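Local coordinates for uncharacterized esterase YxiM (Bacillus subtilis, PDB 2O14), which is an uncharacterised member of the GDSL lipolytic family that probably acts as an ester hydrolase, at residues T161-Y166 against G231-L236; D271-T276 against K309-D314; Y38-G43 against N81-N86. One frame throughout, in Å; residues are numbered along the deposited sequence.

Contact 1. Residues T161-Y166 against G231-L236; sequences TNRTIY and GDYFML
Asp-232 and Thr-164 meet where strand 164-166 begins and just before strand 233-236; here the carboxylate oxygen OD1 of Asp-232 takes the backbone N-H of Thr-164 at 2.7 Å, the donor lying above the carboxylate plane. Asp-232 OD2 stands at the edge of the Tyr-166 ring, 3.7 Å from CE2. A water ties this corner together: it donates to Asp-232 OD2 and accepts from Thr-161 OG1 and Tyr-166 OH, while Lys-229 N also reaches OD2. Thr-164 CG2 sits over the centre of the same tyrosine ring, so the phenol is held at one face and one edge. Beyond, strands 164-166 and 233-236 run parallel, joined by Tyr-233 N to Thr-164 O, Tyr-166 N to Tyr-233 O (2.7 Å) and Met-235 N to Tyr-166 O. On the sheet face carrying Ile-165 and Tyr-233 the packing is close: Ile-165 CD1 lies 3.5 Å from both CB and CD2 of Tyr-233, at the ring's edge. The phenol oxygen of Tyr-233 bonds Ala-365 O. The looser side is the partly exposed end, where Arg-163 reaches across with CG anti to the backbone N (chi1 -160°) and an extended chain. Its NE donates to Gly-231 O at 2.9 Å, with the oxygen close to the guanidinium plane, whereas NE and Asp-232 OD1 remain 5.7 Å apart. The arginine thus grips a carbonyl, and the charge of Asp-232 is probably offset in part by N-H groups and water where two neighbouring strands of the SGNH-type parallel sheet begin.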
loop_
_atom_site.group_PDB
_atom_site.type_symbol
_atom_site.label_atom_id
_atom_site.label_comp_id
_atom_site.label_asym_id
_atom_site.label_seq_id
_atom_site.Cartn_x
_atom_site.Cartn_y
_atom_site.Cartn_z
ATOM N N THR A 161 9.057 -5.038 14.143
ATOM C CA THR A 161 8.663 -5.435 12.799
ATOM C C THR A 161 9.688 -6.338 12.131
ATOM O O THR A 161 10.874 -6.307 12.472
ATOM C CB THR A 161 8.500 -4.208 11.894
ATOM O OG1 THR A 161 9.767 -3.549 11.776
ATOM C CG2 THR A 161 7.485 -3.233 12.474
ATOM N N ASN A 162 9.224 -7.144 11.177
ATOM C CA ASN A 162 10.113 -8.017 10.421
ATOM C C ASN A 162 10.710 -7.173 9.297
ATOM O O ASN A 162 10.234 -6.068 9.025
ATOM C CB ASN A 162 9.345 -9.194 9.813
ATOM C CG ASN A 162 8.979 -10.250 10.840
ATOM O OD1 ASN A 162 9.829 -10.702 11.607
ATOM N ND2 ASN A 162 7.715 -10.656 10.851
ATOM N N ARG A 163 11.750 -7.684 8.648
ATOM C CA ARG A 163 12.378 -6.958 7.552
ATOM C C ARG A 163 11.294 -6.687 6.509
ATOM O O ARG A 163 10.538 -7.590 6.143
ATOM C CB ARG A 163 13.500 -7.792 6.955
ATOM C CG ARG A 163 14.500 -6.987 6.169
ATOM C CD ARG A 163 15.678 -7.851 5.790
ATOM N NE ARG A 163 16.693 -7.096 5.071
ATOM C CZ ARG A 163 17.818 -7.629 4.612
ATOM N NH1 ARG A 163 18.062 -8.921 4.807
ATOM N NH2 ARG A 163 18.690 -6.879 3.953
ATOM N N THR A 164 11.212 -5.452 6.028
ATOM C CA THR A 164 10.163 -5.112 5.078
ATOM C C THR A 164 10.565 -4.182 3.947
ATOM O O THR A 164 11.451 -3.346 4.096
ATOM C CB THR A 164 8.985 -4.428 5.804
ATOM O OG1 THR A 164 8.616 -5.195 6.959
ATOM C CG2 THR A 164 7.785 -4.295 4.871
ATOM N N ILE A 165 9.886 -4.341 2.815
ATOM C CA ILE A 165 10.091 -3.487 1.654
ATOM C C ILE A 165 8.866 -2.572 1.641
ATOM O O ILE A 165 7.750 -3.041 1.410
ATOM C CB ILE A 165 10.072 -4.273 0.329
ATOM C CG1 ILE A 165 11.168 -5.339 0.315
ATOM C CG2 ILE A 165 10.259 -3.305 -0.843
ATOM C CD1 ILE A 165 12.554 -4.770 0.330
ATOM N N TYR A 166 9.061 -1.283 1.906
ATOM C CA TYR A 166 7.943 -0.340 1.892
ATOM C C TYR A 166 7.898 0.280 0.502
ATOM O O TYR A 166 8.875 0.888 0.054
ATOM C CB TYR A 166 8.148 0.745 2.951
ATOM C CG TYR A 166 8.087 0.216 4.363
ATOM C CD1 TYR A 166 6.869 0.087 5.028
ATOM C CD2 TYR A 166 9.244 -0.196 5.021
ATOM C CE1 TYR A 166 6.803 -0.439 6.316
ATOM C CE2 TYR A 166 9.189 -0.727 6.306
ATOM C CZ TYR A 166 7.968 -0.846 6.947
ATOM O OH TYR A 166 7.918 -1.379 8.211
ATOM N N GLY A 231 17.832 -2.085 7.663
ATOM C CA GLY A 231 17.563 -3.401 7.122
ATOM C C GLY A 231 16.449 -3.363 6.096
ATOM O O GLY A 231 16.432 -4.171 5.162
ATOM N N ASP A 232 15.521 -2.424 6.267
ATOM C CA ASP A 232 14.395 -2.285 5.351
ATOM C C ASP A 232 14.757 -1.497 4.093
ATOM O O ASP A 232 15.819 -0.875 4.007
ATOM C CB ASP A 232 13.217 -1.579 6.035
ATOM C CG ASP A 232 12.699 -2.330 7.248
ATOM O OD1 ASP A 232 12.734 -3.580 7.245
ATOM O OD2 ASP A 232 12.240 -1.664 8.199
ATOM N N TYR A 233 13.850 -1.526 3.123
ATOM C CA TYR A 233 14.029 -0.802 1.875
ATOM C C TYR A 233 12.787 0.028 1.576
ATOM O O TYR A 233 11.658 -0.430 1.776
ATOM C CB TYR A 233 14.277 -1.773 0.716
ATOM C CG TYR A 233 15.666 -2.355 0.688
ATOM C CD1 TYR A 233 16.770 -1.559 0.396
ATOM C CD2 TYR A 233 15.880 -3.706 0.941
ATOM C CE1 TYR A 233 18.058 -2.095 0.356
ATOM C CE2 TYR A 233 17.164 -4.254 0.904
ATOM C CZ TYR A 233 18.247 -3.442 0.609
ATOM O OH TYR A 233 19.516 -3.982 0.571
ATOM N N PHE A 234 13.001 1.262 1.129
ATOM C CA PHE A 234 11.900 2.133 0.745
ATOM C C PHE A 234 11.983 2.171 -0.774
ATOM O O PHE A 234 12.850 2.837 -1.336
ATOM C CB PHE A 234 12.079 3.540 1.321
ATOM C CG PHE A 234 11.066 4.541 0.816
ATOM C CD1 PHE A 234 9.732 4.175 0.620
ATOM C CD2 PHE A 234 11.437 5.864 0.577
ATOM C CE1 PHE A 234 8.779 5.114 0.194
ATOM C CE2 PHE A 234 10.492 6.813 0.153
ATOM C CZ PHE A 234 9.160 6.433 -0.038
HETATM N N MSE A 235 11.104 1.424 -1.432
HETATM C CA MSE A 235 11.086 1.368 -2.888
HETATM C C MSE A 235 10.093 2.409 -3.367
HETATM O O MSE A 235 8.880 2.254 -3.196
HETATM C CB MSE A 235 10.676 -0.026 -3.340
HETATM C CG MSE A 235 10.900 -0.287 -4.806
HETATM SE SE MSE A 235 11.218 -2.163 -5.094
HETATM C CE MSE A 235 13.144 -2.106 -5.257
ATOM N N LEU A 236 10.620 3.471 -3.970
ATOM C CA LEU A 236 9.804 4.592 -4.418
ATOM C C LEU A 236 9.829 4.859 -5.930
ATOM O O LEU A 236 10.894 4.951 -6.544
ATOM C CB LEU A 236 10.259 5.841 -3.639
ATOM C CG LEU A 236 9.546 7.201 -3.651
ATOM C CD1 LEU A 236 9.885 7.938 -4.916
ATOM C CD2 LEU A 236 8.048 7.018 -3.510
HETATM O O HOH W 1 10.089 -2.326 9.437
#

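Contact 2. Residues D271-T276 against K309-D314; sequences DVILST and KTYLID
Val-272 and Tyr-311 open a run of four backbone hydrogen bonds that zips strand 271-275 to strand 311-313 in parallel. Tyr-311 N donates to Val-272 O, Leu-274 N to Tyr-311 O, Ile-313 N to Leu-274 O at 2.9 Å, and Thr-276 N to Ile-313 O. Thr-310 OG1 also donates to Tyr-311 O, at 3.2 Å, arriving from the face of that carbonyl opposite Leu-274 N. Three CA-H...O contacts, among them Ser-275 CA to Ile-313 O at 3.3 Å, supplement the regular bonds. Apolar packing divides between the sheet faces. On the face of Ile-273, Tyr-311 and Ile-313, Ile-273 sets CG1 against Tyr-311 CB and CG2 3.7 Å from Ile-313 CG1; Leu-359 of helix 345-361 touches both isoleucines. On the other face Leu-312 CD1 lies 4.2 Å from Leu-274 CB. There Leu-274 also crosses Thr-310 at about a right angle, its CD1 methyl beside the OG1 hydroxyl of Thr-310, and Ile-262 of helix 251-266 touches both. The polar side-chain bond lies at the C-terminal end. Thr-276 OG1, held between the backbone N and the carbonyl carbon (chi1 55°), donates to Asp-314 OD1 at 2.7 Å on the anti side of the carboxylate. Asp-314 is the N-cap of helix 315-326; its carboxylate ties the end of strand 271-275 to helix 298-307 through Thr-276 and a salt bridge from OD2 to Arg-298, while Thr-276 OG1 reaches Asn-316 N in the first turn of helix 315-326. The aspartate charge is probably eased by the arginine and the threonine hydroxyl.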
loop_
_atom_site.group_PDB
_atom_site.type_symbol
_atom_site.label_atom_id
_atom_site.label_comp_id
_atom_site.label_asym_id
_atom_site.label_seq_id
_atom_site.Cartn_x
_atom_site.Cartn_y
_atom_site.Cartn_z
ATOM N N ASP A 271 17.310 1.892 3.832
ATOM C CA ASP A 271 17.847 2.234 2.520
ATOM C C ASP A 271 16.752 2.619 1.534
ATOM O O ASP A 271 15.590 2.235 1.692
ATOM C CB ASP A 271 18.664 1.071 1.949
ATOM C CG ASP A 271 19.969 0.862 2.690
ATOM O OD1 ASP A 271 20.697 1.859 2.893
ATOM O OD2 ASP A 271 20.268 -0.293 3.061
ATOM N N VAL A 272 17.137 3.380 0.515
ATOM C CA VAL A 272 16.191 3.832 -0.492
ATOM C C VAL A 272 16.529 3.336 -1.890
ATOM O O VAL A 272 17.682 3.410 -2.324
ATOM C CB VAL A 272 16.134 5.366 -0.557
ATOM C CG1 VAL A 272 15.117 5.795 -1.600
ATOM C CG2 VAL A 272 15.781 5.935 0.800
ATOM N N ILE A 273 15.514 2.834 -2.586
ATOM C CA ILE A 273 15.672 2.361 -3.955
ATOM C C ILE A 273 14.716 3.170 -4.827
ATOM O O ILE A 273 13.497 2.986 -4.750
ATOM C CB ILE A 273 15.299 0.868 -4.107
ATOM C CG1 ILE A 273 16.191 0.001 -3.213
ATOM C CG2 ILE A 273 15.441 0.448 -5.568
ATOM C CD1 ILE A 273 15.725 -1.429 -3.110
ATOM N N LEU A 274 15.263 4.069 -5.641
ATOM C CA LEU A 274 14.438 4.888 -6.526
ATOM C C LEU A 274 14.240 4.175 -7.859
ATOM O O LEU A 274 15.137 3.483 -8.339
ATOM C CB LEU A 274 15.098 6.243 -6.778
ATOM C CG LEU A 274 15.329 7.165 -5.579
ATOM C CD1 LEU A 274 16.038 8.415 -6.056
ATOM C CD2 LEU A 274 13.999 7.521 -4.914
ATOM N N SER A 275 13.062 4.347 -8.453
ATOM C CA SER A 275 12.761 3.723 -9.734
ATOM C C SER A 275 12.219 4.728 -10.739
ATOM O O SER A 275 11.358 5.542 -10.411
ATOM C CB SER A 275 11.740 2.601 -9.543
ATOM O OG SER A 275 11.346 2.044 -10.789
ATOM N N THR A 276 12.731 4.680 -11.964
ATOM C CA THR A 276 12.251 5.571 -13.012
ATOM C C THR A 276 11.005 4.893 -13.571
ATOM O O THR A 276 11.064 3.755 -14.035
ATOM C CB THR A 276 13.302 5.749 -14.133
ATOM O OG1 THR A 276 13.686 4.464 -14.639
ATOM C CG2 THR A 276 14.535 6.472 -13.590
ATOM N N LYS A 309 22.858 9.456 -3.011
ATOM C CA LYS A 309 23.440 8.126 -2.896
ATOM C C LYS A 309 22.421 7.040 -2.546
ATOM O O LYS A 309 22.524 6.379 -1.513
ATOM C CB LYS A 309 24.556 8.148 -1.849
ATOM C CG LYS A 309 25.639 9.169 -2.142
ATOM C CD LYS A 309 26.696 9.193 -1.051
ATOM C CE LYS A 309 27.737 10.267 -1.330
ATOM N NZ LYS A 309 28.412 10.053 -2.642
ATOM N N THR A 310 21.436 6.856 -3.416
ATOM C CA THR A 310 20.422 5.835 -3.200
ATOM C C THR A 310 20.617 4.763 -4.265
ATOM O O THR A 310 21.382 4.959 -5.208
ATOM C CB THR A 310 19.003 6.405 -3.358
ATOM O OG1 THR A 310 18.751 6.685 -4.743
ATOM C CG2 THR A 310 18.852 7.690 -2.554
ATOM N N TYR A 311 19.948 3.624 -4.106
ATOM C CA TYR A 311 20.029 2.566 -5.104
ATOM C C TYR A 311 19.104 3.030 -6.224
ATOM O O TYR A 311 18.200 3.839 -5.988
ATOM C CB TYR A 311 19.546 1.237 -4.525
ATOM C CG TYR A 311 20.514 0.619 -3.542
ATOM C CD1 TYR A 311 21.751 0.134 -3.964
ATOM C CD2 TYR A 311 20.202 0.534 -2.190
ATOM C CE1 TYR A 311 22.655 -0.422 -3.058
ATOM C CE2 TYR A 311 21.098 -0.019 -1.273
ATOM C CZ TYR A 311 22.320 -0.494 -1.712
ATOM O OH TYR A 311 23.205 -1.038 -0.809
ATOM N N LEU A 312 19.320 2.533 -7.434
ATOM C CA LEU A 312 18.504 2.953 -8.567
ATOM C C LEU A 312 18.178 1.845 -9.556
ATOM O O LEU A 312 19.071 1.128 -10.026
ATOM C CB LEU A 312 19.205 4.090 -9.324
ATOM C CG LEU A 312 18.535 4.571 -10.615
ATOM C CD1 LEU A 312 17.292 5.381 -10.275
ATOM C CD2 LEU A 312 19.514 5.422 -11.420
ATOM N N ILE A 313 16.890 1.717 -9.864
ATOM C CA ILE A 313 16.407 0.742 -10.833
ATOM C C ILE A 313 15.875 1.607 -11.963
ATOM O O ILE A 313 14.880 2.313 -11.785
ATOM C CB ILE A 313 15.233 -0.100 -10.289
ATOM C CG1 ILE A 313 15.646 -0.842 -9.019
ATOM C CG2 ILE A 313 14.781 -1.096 -11.349
ATOM C CD1 ILE A 313 16.744 -1.852 -9.229
ATOM N N ASP A 314 16.540 1.579 -13.114
ATOM C CA ASP A 314 16.091 2.385 -14.246
ATOM C C ASP A 314 15.033 1.594 -14.997
ATOM O O ASP A 314 15.216 1.237 -16.164
ATOM C CB ASP A 314 17.259 2.700 -15.184
ATOM C CG ASP A 314 17.049 3.984 -15.960
ATOM O OD1 ASP A 314 15.880 4.359 -16.202
ATOM O OD2 ASP A 314 18.057 4.616 -16.337
#

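Contact 3. Residues Y38-G43 against N81-N86; sequences YDRSKG and NVDLPN
Tyr-38 holds CG anti to its backbone N (chi1 168°), and Asp-83 holds CG beside its own N (chi1 -61°); from these starts the phenol and the carboxylate come together almost perpendicular, their planes 88° apart. Tyr-38 OH donates to the syn lone pair of Asp-83 OD2 at 2.6 Å, and the carboxylate carbon lies in the plane of the ring at its edge. The phenol oxygen is gripped from its own loop as well: Arg-40 NE donates to Tyr-38 OH at 3.2 Å, with the oxygen nearly in the guanidinium plane. A chain of two hydrogen bonds therefore runs from arginine through tyrosine to aspartate, although Arg-40 NE and Asp-83 OD2 remain 4.7 Å apart. Further back along the ring, Asn-81 CB stands 3.8 Å from Tyr-38 CD1. The second direct bond is between main chains, Asp-83 N to Gly-43 O at 2.8 Å, and Val-82 CA sets a CA-H...O contact on the same carbonyl. Gly-43 has a positive phi, a backbone that would press a CB into the carbonyl oxygen of Lys-42. Two waters complete the seam, one donating to Arg-40 O and Asp-83 OD2, the other to Gly-43 O and Asp-83 O. Within the loop an Asx turn, Ser-41 N to Asp-39 OD1, shapes the bend. A phenylalanine in place of Tyr-38 would probably leave Asp-83 OD2 without its phenol donor and Arg-40 NE without its acceptor, freeing the guanidinium to turn. Asp-83 OD1 is bonded to Gln-131, so the carboxylate joins the loop leading into strand 44-46 to strands 80-83 and 131-138 of the galactose-binding-like domain, its charge probably stabilised by phenol, amide and water donors.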
loop_
_atom_site.group_PDB
_atom_site.type_symbol
_atom_site.label_atom_id
_atom_site.label_comp_id
_atom_site.label_asym_id
_atom_site.label_seq_id
_atom_site.Cartn_x
_atom_site.Cartn_y
_atom_site.Cartn_z
ATOM N N TYR A 38 -15.741 0.353 24.490
ATOM C CA TYR A 38 -14.531 -0.295 24.988
ATOM C C TYR A 38 -14.690 -0.569 26.480
ATOM O O TYR A 38 -14.949 0.354 27.259
ATOM C CB TYR A 38 -13.312 0.603 24.803
ATOM C CG TYR A 38 -12.117 0.103 25.566
ATOM C CD1 TYR A 38 -11.418 -1.025 25.138
ATOM C CD2 TYR A 38 -11.713 0.720 26.750
ATOM C CE1 TYR A 38 -10.350 -1.533 25.870
ATOM C CE2 TYR A 38 -10.643 0.220 27.496
ATOM C CZ TYR A 38 -9.966 -0.903 27.051
ATOM O OH TYR A 38 -8.907 -1.407 27.771
ATOM N N ASP A 39 -14.518 -1.827 26.868
ATOM C CA ASP A 39 -14.638 -2.239 28.264
ATOM C C ASP A 39 -13.346 -2.966 28.627
ATOM O O ASP A 39 -13.082 -4.056 28.122
ATOM C CB ASP A 39 -15.827 -3.189 28.432
ATOM C CG ASP A 39 -16.096 -3.535 29.883
ATOM O OD1 ASP A 39 -15.121 -3.747 30.636
ATOM O OD2 ASP A 39 -17.283 -3.610 30.271
ATOM N N ARG A 40 -12.546 -2.371 29.505
ATOM C CA ARG A 40 -11.283 -2.982 29.889
ATOM C C ARG A 40 -11.423 -4.360 30.536
ATOM O O ARG A 40 -10.528 -5.197 30.413
ATOM C CB ARG A 40 -10.501 -2.045 30.809
ATOM C CG ARG A 40 -9.113 -2.546 31.139
ATOM C CD ARG A 40 -8.232 -1.427 31.666
ATOM N NE ARG A 40 -7.956 -0.423 30.640
ATOM C CZ ARG A 40 -7.257 0.689 30.851
ATOM N NH1 ARG A 40 -6.757 0.943 32.056
ATOM N NH2 ARG A 40 -7.064 1.551 29.859
ATOM N N SER A 41 -12.540 -4.608 31.214
ATOM C CA SER A 41 -12.742 -5.913 31.840
ATOM C C SER A 41 -12.962 -6.969 30.750
ATOM O O SER A 41 -12.704 -8.158 30.965
ATOM C CB SER A 41 -13.941 -5.884 32.801
ATOM O OG SER A 41 -15.173 -5.790 32.104
ATOM N N LYS A 42 -13.437 -6.529 29.585
ATOM C CA LYS A 42 -13.658 -7.425 28.451
ATOM C C LYS A 42 -12.439 -7.417 27.532
ATOM O O LYS A 42 -12.149 -8.411 26.875
ATOM C CB LYS A 42 -14.891 -7.006 27.647
ATOM C CG LYS A 42 -16.214 -7.256 28.342
ATOM C CD LYS A 42 -17.372 -6.839 27.454
ATOM C CE LYS A 42 -18.689 -6.939 28.195
ATOM N NZ LYS A 42 -19.830 -6.476 27.353
ATOM N N GLY A 43 -11.742 -6.286 27.474
ATOM C CA GLY A 43 -10.555 -6.194 26.641
ATOM C C GLY A 43 -10.741 -5.665 25.229
ATOM O O GLY A 43 -9.798 -5.673 24.438
ATOM N N ASN A 81 -10.872 -0.667 19.857
ATOM C CA ASN A 81 -9.685 -0.970 20.650
ATOM C C ASN A 81 -9.711 -2.408 21.125
ATOM O O ASN A 81 -10.778 -2.978 21.358
ATOM C CB ASN A 81 -9.596 -0.080 21.891
ATOM C CG ASN A 81 -9.827 1.376 21.585
ATOM O OD1 ASN A 81 -9.541 1.844 20.485
ATOM N ND2 ASN A 81 -10.333 2.111 22.569
ATOM N N VAL A 82 -8.523 -2.985 21.263
ATOM C CA VAL A 82 -8.387 -4.340 21.756
ATOM C C VAL A 82 -7.076 -4.440 22.529
ATOM O O VAL A 82 -5.997 -4.196 21.989
ATOM C CB VAL A 82 -8.415 -5.389 20.605
ATOM C CG1 VAL A 82 -7.410 -5.022 19.527
ATOM C CG2 VAL A 82 -8.114 -6.777 21.165
ATOM N N ASP A 83 -7.182 -4.761 23.814
ATOM C CA ASP A 83 -6.000 -4.899 24.652
ATOM C C ASP A 83 -5.281 -6.180 24.250
ATOM O O ASP A 83 -5.912 -7.226 24.084
ATOM C CB ASP A 83 -6.400 -4.952 26.128
ATOM C CG ASP A 83 -7.106 -3.693 26.580
ATOM O OD1 ASP A 83 -6.641 -2.597 26.215
ATOM O OD2 ASP A 83 -8.117 -3.793 27.304
ATOM N N LEU A 84 -3.964 -6.090 24.092
ATOM C CA LEU A 84 -3.151 -7.236 23.688
ATOM C C LEU A 84 -1.770 -7.214 24.330
ATOM O O LEU A 84 -1.168 -6.151 24.488
ATOM C CB LEU A 84 -2.944 -7.228 22.169
ATOM C CG LEU A 84 -4.142 -7.182 21.220
ATOM C CD1 LEU A 84 -3.652 -6.916 19.798
ATOM C CD2 LEU A 84 -4.906 -8.490 21.293
ATOM N N PRO A 85 -1.249 -8.390 24.715
ATOM C CA PRO A 85 0.087 -8.399 25.316
ATOM C C PRO A 85 1.013 -7.828 24.246
ATOM O O PRO A 85 0.782 -8.046 23.056
ATOM C CB PRO A 85 0.347 -9.883 25.558
ATOM C CG PRO A 85 -1.039 -10.428 25.819
ATOM C CD PRO A 85 -1.870 -9.727 24.764
ATOM N N ASN A 86 2.047 -7.099 24.649
ATOM C CA ASN A 86 2.966 -6.521 23.677
ATOM C C ASN A 86 3.615 -7.592 22.799
ATOM O O ASN A 86 3.795 -8.734 23.222
ATOM C CB ASN A 86 4.042 -5.702 24.395
ATOM C CG ASN A 86 3.510 -4.384 24.925
ATOM O OD1 ASN A 86 4.087 -3.791 25.839
ATOM N ND2 ASN A 86 2.412 -3.911 24.345
HETATM O O HOH W 2 -8.354 -5.682 29.123
HETATM O O HOH W 3 -8.556 -8.446 24.462
#

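In the fold
Contacts 1 and 2 belong to one five-stranded parallel sheet: strands 233-237 and 271-275 are neighbours, the contact centres lie about 13 Å apart, and the two join directly through probable hydrogen bonds from Phe-234 N to Asp-271 O (2.8 Å) and from Ile-273 N to Phe-234 O. Contact 3 lies in the galactose-binding-like region, its centre about 30 Å from that of contact 1 and 42 Å from that of contact 2, touching neither. All three lie away from the probable catalytic residues Ser-171, Asp-339 and His-342, assigned by similarity, and from the manganese bound by Asp-19, Ser-24 and Asp-65.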